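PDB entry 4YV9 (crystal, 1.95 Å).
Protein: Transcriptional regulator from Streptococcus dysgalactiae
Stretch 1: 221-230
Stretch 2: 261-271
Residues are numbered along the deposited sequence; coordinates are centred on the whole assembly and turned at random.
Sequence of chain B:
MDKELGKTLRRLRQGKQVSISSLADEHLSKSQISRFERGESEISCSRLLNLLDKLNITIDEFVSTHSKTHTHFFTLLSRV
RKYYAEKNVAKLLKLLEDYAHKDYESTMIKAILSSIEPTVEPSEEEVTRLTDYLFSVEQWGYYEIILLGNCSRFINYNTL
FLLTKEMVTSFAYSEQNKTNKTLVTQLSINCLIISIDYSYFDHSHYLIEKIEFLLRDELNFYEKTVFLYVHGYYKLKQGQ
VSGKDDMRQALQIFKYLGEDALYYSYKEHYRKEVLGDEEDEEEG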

# COMPACT_ATOMS: atom_id res chain seq x y z
N PHE B 221 2.84 6.87 -9.29
CA PHE B 221 3.14 8.02 -10.14
C PHE B 221 4.05 9.03 -9.44
O PHE B 221 4.79 9.76 -10.10
CB PHE B 221 1.86 8.72 -10.59
CG PHE B 221 1.20 8.09 -11.80
CD1 PHE B 221 1.37 6.75 -12.10
CD2 PHE B 221 0.37 8.86 -12.61
CE1 PHE B 221 0.73 6.18 -13.19
CE2 PHE B 221 -0.25 8.29 -13.72
CZ PHE B 221 -0.07 6.95 -14.01
N TYR B 222 4.00 9.11 -8.11
CA TYR B 222 4.90 10.05 -7.43
C TYR B 222 6.35 9.66 -7.69
O TYR B 222 7.19 10.50 -8.03
CB TYR B 222 4.63 10.10 -5.93
CG TYR B 222 5.73 10.82 -5.19
CD1 TYR B 222 5.93 12.19 -5.38
CD2 TYR B 222 6.57 10.14 -4.33
CE1 TYR B 222 6.93 12.86 -4.71
CE2 TYR B 222 7.59 10.81 -3.66
CZ TYR B 222 7.76 12.17 -3.86
OH TYR B 222 8.76 12.85 -3.20
N GLU B 223 6.65 8.39 -7.53
CA GLU B 223 8.01 7.94 -7.74
C GLU B 223 8.39 8.03 -9.21
O GLU B 223 9.52 8.32 -9.52
CB GLU B 223 8.19 6.50 -7.23
CG GLU B 223 8.04 6.38 -5.72
CD GLU B 223 6.59 6.40 -5.25
OE1 GLU B 223 5.69 6.10 -6.08
OE2 GLU B 223 6.35 6.70 -4.06
N LYS B 224 7.45 7.75 -10.11
CA LYS B 224 7.73 7.89 -11.54
C LYS B 224 8.03 9.34 -11.93
O LYS B 224 8.86 9.60 -12.81
CB LYS B 224 6.56 7.37 -12.36
CG LYS B 224 6.41 5.84 -12.31
CD LYS B 224 5.18 5.39 -13.07
CE LYS B 224 5.20 3.86 -13.29
NZ LYS B 224 3.86 3.38 -13.68
N THR B 225 7.35 10.28 -11.27
CA THR B 225 7.56 11.70 -11.58
C THR B 225 8.92 12.17 -11.08
O THR B 225 9.65 12.86 -11.79
CB THR B 225 6.49 12.57 -10.96
OG1 THR B 225 5.21 12.20 -11.49
CG2 THR B 225 6.75 14.06 -11.26
N VAL B 226 9.27 11.78 -9.85
CA VAL B 226 10.57 12.12 -9.30
C VAL B 226 11.67 11.45 -10.12
O VAL B 226 12.68 12.08 -10.45
CB VAL B 226 10.68 11.70 -7.81
CG1 VAL B 226 12.11 11.79 -7.30
CG2 VAL B 226 9.75 12.58 -6.95
N PHE B 227 11.47 10.18 -10.48
CA PHE B 227 12.43 9.46 -11.31
C PHE B 227 12.58 10.09 -12.70
O PHE B 227 13.67 10.10 -13.26
CB PHE B 227 12.02 8.00 -11.43
CG PHE B 227 13.02 7.13 -12.14
CD1 PHE B 227 14.35 7.09 -11.73
CD2 PHE B 227 12.64 6.34 -13.20
CE1 PHE B 227 15.27 6.29 -12.38
CE2 PHE B 227 13.56 5.54 -13.86
CZ PHE B 227 14.88 5.52 -13.45
N LEU B 228 11.50 10.63 -13.25
CA LEU B 228 11.60 11.37 -14.51
C LEU B 228 12.59 12.52 -14.35
O LEU B 228 13.42 12.77 -15.21
CB LEU B 228 10.23 11.91 -14.94
CG LEU B 228 10.18 12.76 -16.21
CD1 LEU B 228 10.70 11.98 -17.40
CD2 LEU B 228 8.75 13.20 -16.44
N TYR B 229 12.52 13.19 -13.21
CA TYR B 229 13.36 14.36 -12.98
C TYR B 229 14.81 13.94 -12.77
O TYR B 229 15.71 14.47 -13.39
CB TYR B 229 12.88 15.16 -11.77
CG TYR B 229 13.66 16.44 -11.58
CD1 TYR B 229 14.88 16.44 -10.89
CD2 TYR B 229 13.20 17.64 -12.09
CE1 TYR B 229 15.60 17.60 -10.71
CE2 TYR B 229 13.92 18.81 -11.91
CZ TYR B 229 15.12 18.77 -11.22
OH TYR B 229 15.84 19.92 -11.05
N VAL B 230 15.01 12.95 -11.90
CA VAL B 230 16.33 12.56 -11.43
C VAL B 230 17.13 11.90 -12.54
O VAL B 230 18.32 12.16 -12.71
CB VAL B 230 16.19 11.61 -10.22
CG1 VAL B 230 17.53 10.96 -9.88
CG2 VAL B 230 15.61 12.36 -9.01
N ALA B 261 4.55 22.76 -3.25
CA ALA B 261 5.80 22.65 -2.51
C ALA B 261 6.83 21.85 -3.29
O ALA B 261 8.01 22.21 -3.37
CB ALA B 261 5.56 22.01 -1.13
N LEU B 262 6.39 20.75 -3.89
CA LEU B 262 7.26 19.94 -4.72
C LEU B 262 7.68 20.72 -5.96
O LEU B 262 8.85 20.69 -6.34
CB LEU B 262 6.55 18.63 -5.13
CG LEU B 262 6.59 17.57 -4.03
CD1 LEU B 262 5.61 16.42 -4.30
CD2 LEU B 262 8.01 17.04 -3.90
N TYR B 263 6.73 21.41 -6.57
CA TYR B 263 7.02 22.24 -7.74
C TYR B 263 8.11 23.24 -7.41
O TYR B 263 9.10 23.33 -8.12
CB TYR B 263 5.76 22.96 -8.24
CG TYR B 263 6.00 23.83 -9.45
CD1 TYR B 263 6.53 23.30 -10.62
CD2 TYR B 263 5.68 25.18 -9.44
CE1 TYR B 263 6.75 24.09 -11.73
CE2 TYR B 263 5.90 25.99 -10.56
CZ TYR B 263 6.44 25.43 -11.70
OH TYR B 263 6.66 26.20 -12.82
N TYR B 264 7.92 23.97 -6.31
CA TYR B 264 8.88 24.99 -5.89
C TYR B 264 10.25 24.38 -5.63
O TYR B 264 11.28 24.94 -6.02
CB TYR B 264 8.41 25.72 -4.62
CG TYR B 264 9.53 26.51 -3.98
CD1 TYR B 264 9.84 27.79 -4.42
CD2 TYR B 264 10.29 25.97 -2.95
CE1 TYR B 264 10.88 28.51 -3.84
CE2 TYR B 264 11.32 26.66 -2.38
CZ TYR B 264 11.61 27.94 -2.83
OH TYR B 264 12.64 28.63 -2.25
N SER B 265 10.25 23.24 -4.95
CA SER B 265 11.49 22.64 -4.49
C SER B 265 12.31 22.09 -5.66
O SER B 265 13.52 22.28 -5.72
CB SER B 265 11.18 21.54 -3.47
OG SER B 265 12.37 21.09 -2.84
N TYR B 266 11.65 21.41 -6.61
CA TYR B 266 12.38 20.90 -7.77
C TYR B 266 12.75 22.01 -8.76
O TYR B 266 13.79 21.94 -9.41
CB TYR B 266 11.57 19.80 -8.45
CG TYR B 266 11.76 18.48 -7.76
CD1 TYR B 266 10.98 18.12 -6.67
CD2 TYR B 266 12.76 17.60 -8.16
CE1 TYR B 266 11.17 16.93 -6.02
CE2 TYR B 266 12.96 16.41 -7.52
CZ TYR B 266 12.16 16.07 -6.45
OH TYR B 266 12.36 14.88 -5.80
N LYS B 267 11.93 23.06 -8.84
CA LYS B 267 12.22 24.16 -9.75
C LYS B 267 13.44 24.93 -9.24
O LYS B 267 14.22 25.49 -10.03
CB LYS B 267 11.00 25.08 -9.87
CG LYS B 267 11.16 26.27 -10.81
CD LYS B 267 9.95 27.19 -10.62
CE LYS B 267 9.94 28.36 -11.59
NZ LYS B 267 8.98 29.42 -11.12
N GLU B 268 13.62 24.94 -7.93
CA GLU B 268 14.80 25.52 -7.30
C GLU B 268 16.07 24.74 -7.68
O GLU B 268 17.10 25.33 -8.00
CB GLU B 268 14.63 25.56 -5.78
CG GLU B 268 15.68 26.34 -5.03
CD GLU B 268 15.45 27.83 -5.11
OE1 GLU B 268 14.32 28.24 -5.44
OE2 GLU B 268 16.40 28.60 -4.83
N HIS B 269 15.97 23.41 -7.65
CA HIS B 269 17.06 22.53 -8.06
C HIS B 269 17.40 22.77 -9.53
O HIS B 269 18.58 22.90 -9.89
CB HIS B 269 16.68 21.05 -7.85
CG HIS B 269 17.80 20.09 -8.12
ND1 HIS B 269 18.31 19.87 -9.38
CD2 HIS B 269 18.50 19.27 -7.29
CE1 HIS B 269 19.27 18.97 -9.32
NE2 HIS B 269 19.41 18.59 -8.06
N TYR B 270 16.37 22.84 -10.36
CA TYR B 270 16.54 23.12 -11.78
C TYR B 270 17.28 24.45 -12.04
O TYR B 270 18.30 24.46 -12.72
CB TYR B 270 15.17 23.13 -12.49
CG TYR B 270 15.28 23.16 -13.99
CD1 TYR B 270 15.33 21.99 -14.74
CD2 TYR B 270 15.37 24.38 -14.67
CE1 TYR B 270 15.44 22.02 -16.12
CE2 TYR B 270 15.48 24.42 -16.05
CZ TYR B 270 15.51 23.24 -16.77
OH TYR B 270 15.62 23.28 -18.14
N ARG B 271 16.76 25.56 -11.52
CA ARG B 271 17.39 26.87 -11.74
C ARG B 271 18.83 26.92 -11.25
O ARG B 271 19.65 27.66 -11.81
CB ARG B 271 16.57 27.97 -11.07
CG ARG B 271 15.37 28.44 -11.89
CD ARG B 271 14.64 29.58 -11.19
NE ARG B 271 14.23 29.19 -9.84
CZ ARG B 271 13.06 29.50 -9.29
NH1 ARG B 271 12.78 29.09 -8.06
NH2 ARG B 271 12.16 30.20 -9.97
O HOH W 1 11.12 14.42 -3.79

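The two helices run nearly parallel, with 11° between their N-to-C directions, but their axes come no closer than 12.3 Å. With axes this far apart the contact is made by side chains, several of them long and aromatic.

Along the second helix, Ala261 plays no part, and Leu262 makes the first contact. Its CB points toward the other helix, and with chi1 m and chi2 t its branched end reaches the ring of Tyr222, where Leu262 CD1 lies 3.8 Å from Tyr222 CE1. A flexible aliphatic residue suits this buried position, since its methyl groups can pack against an aromatic ring without leaving a polar group unpaired. Tyr263, Tyr264 and Ser265 then turn the helix through residues that do not touch the first stretch.

One helical turn after Leu262 comes Tyr266, whose CB again points toward the partner. Its CA is 8.4 Å from the CA of Tyr229, a gap that two large rings can fill. They pack edge-to-face, the edge of Tyr266 directed at the face of Tyr229, with centroids 5.0 Å apart and planes at 73°; Tyr266 CD2 approaches Tyr229 CD1 to 3.6 Å. This arrangement sets the slightly positive C-H rim of one ring against the electron-rich face of the other. Farther out, Val226 flanks the phenol, its CG2 4.3 Å from Tyr266 CZ and its CG1 3.4 Å from Tyr266 OH. Tyrosine also serves here as a polar tip on a long apolar body: a water lies 2.4 Å from Tyr266 OH, a notably short distance, and donates a hydrogen bond to Tyr222 OH at 2.9 Å, so it links the two phenols.

Lys267 and Glu268 direct their CB atoms away, and Glu268 forms a salt bridge with Arg271 within its own helix, Arg271 NH1 lying 3.2 Å from Glu268 OE1, although the arginine is poorly ordered.

His269 returns to the contact. Its ND1 donates a weak hydrogen bond to Tyr229 OH, 3.0 Å long but bent to 120° at the hydrogen. Imidazole combines this polar nitrogen with a flat ring, and the edge of Tyr229 points toward its face in an offset arrangement, with planes at 86°.

Tyr270 also approaches this hydroxyl, its CB 3.6 Å from Tyr229 OH. A large aromatic ring suits a position beside another aromatic ring: with CB directed sideways, Tyr270 CD1 still lies 4.5 Å from Tyr229 CE2, an apolar contact. Its backbone N is also 3.0 Å from Tyr229 OH, but the angle is too poor for a hydrogen bond; that N instead donates to Tyr266 O at 2.9 Å, within the helix.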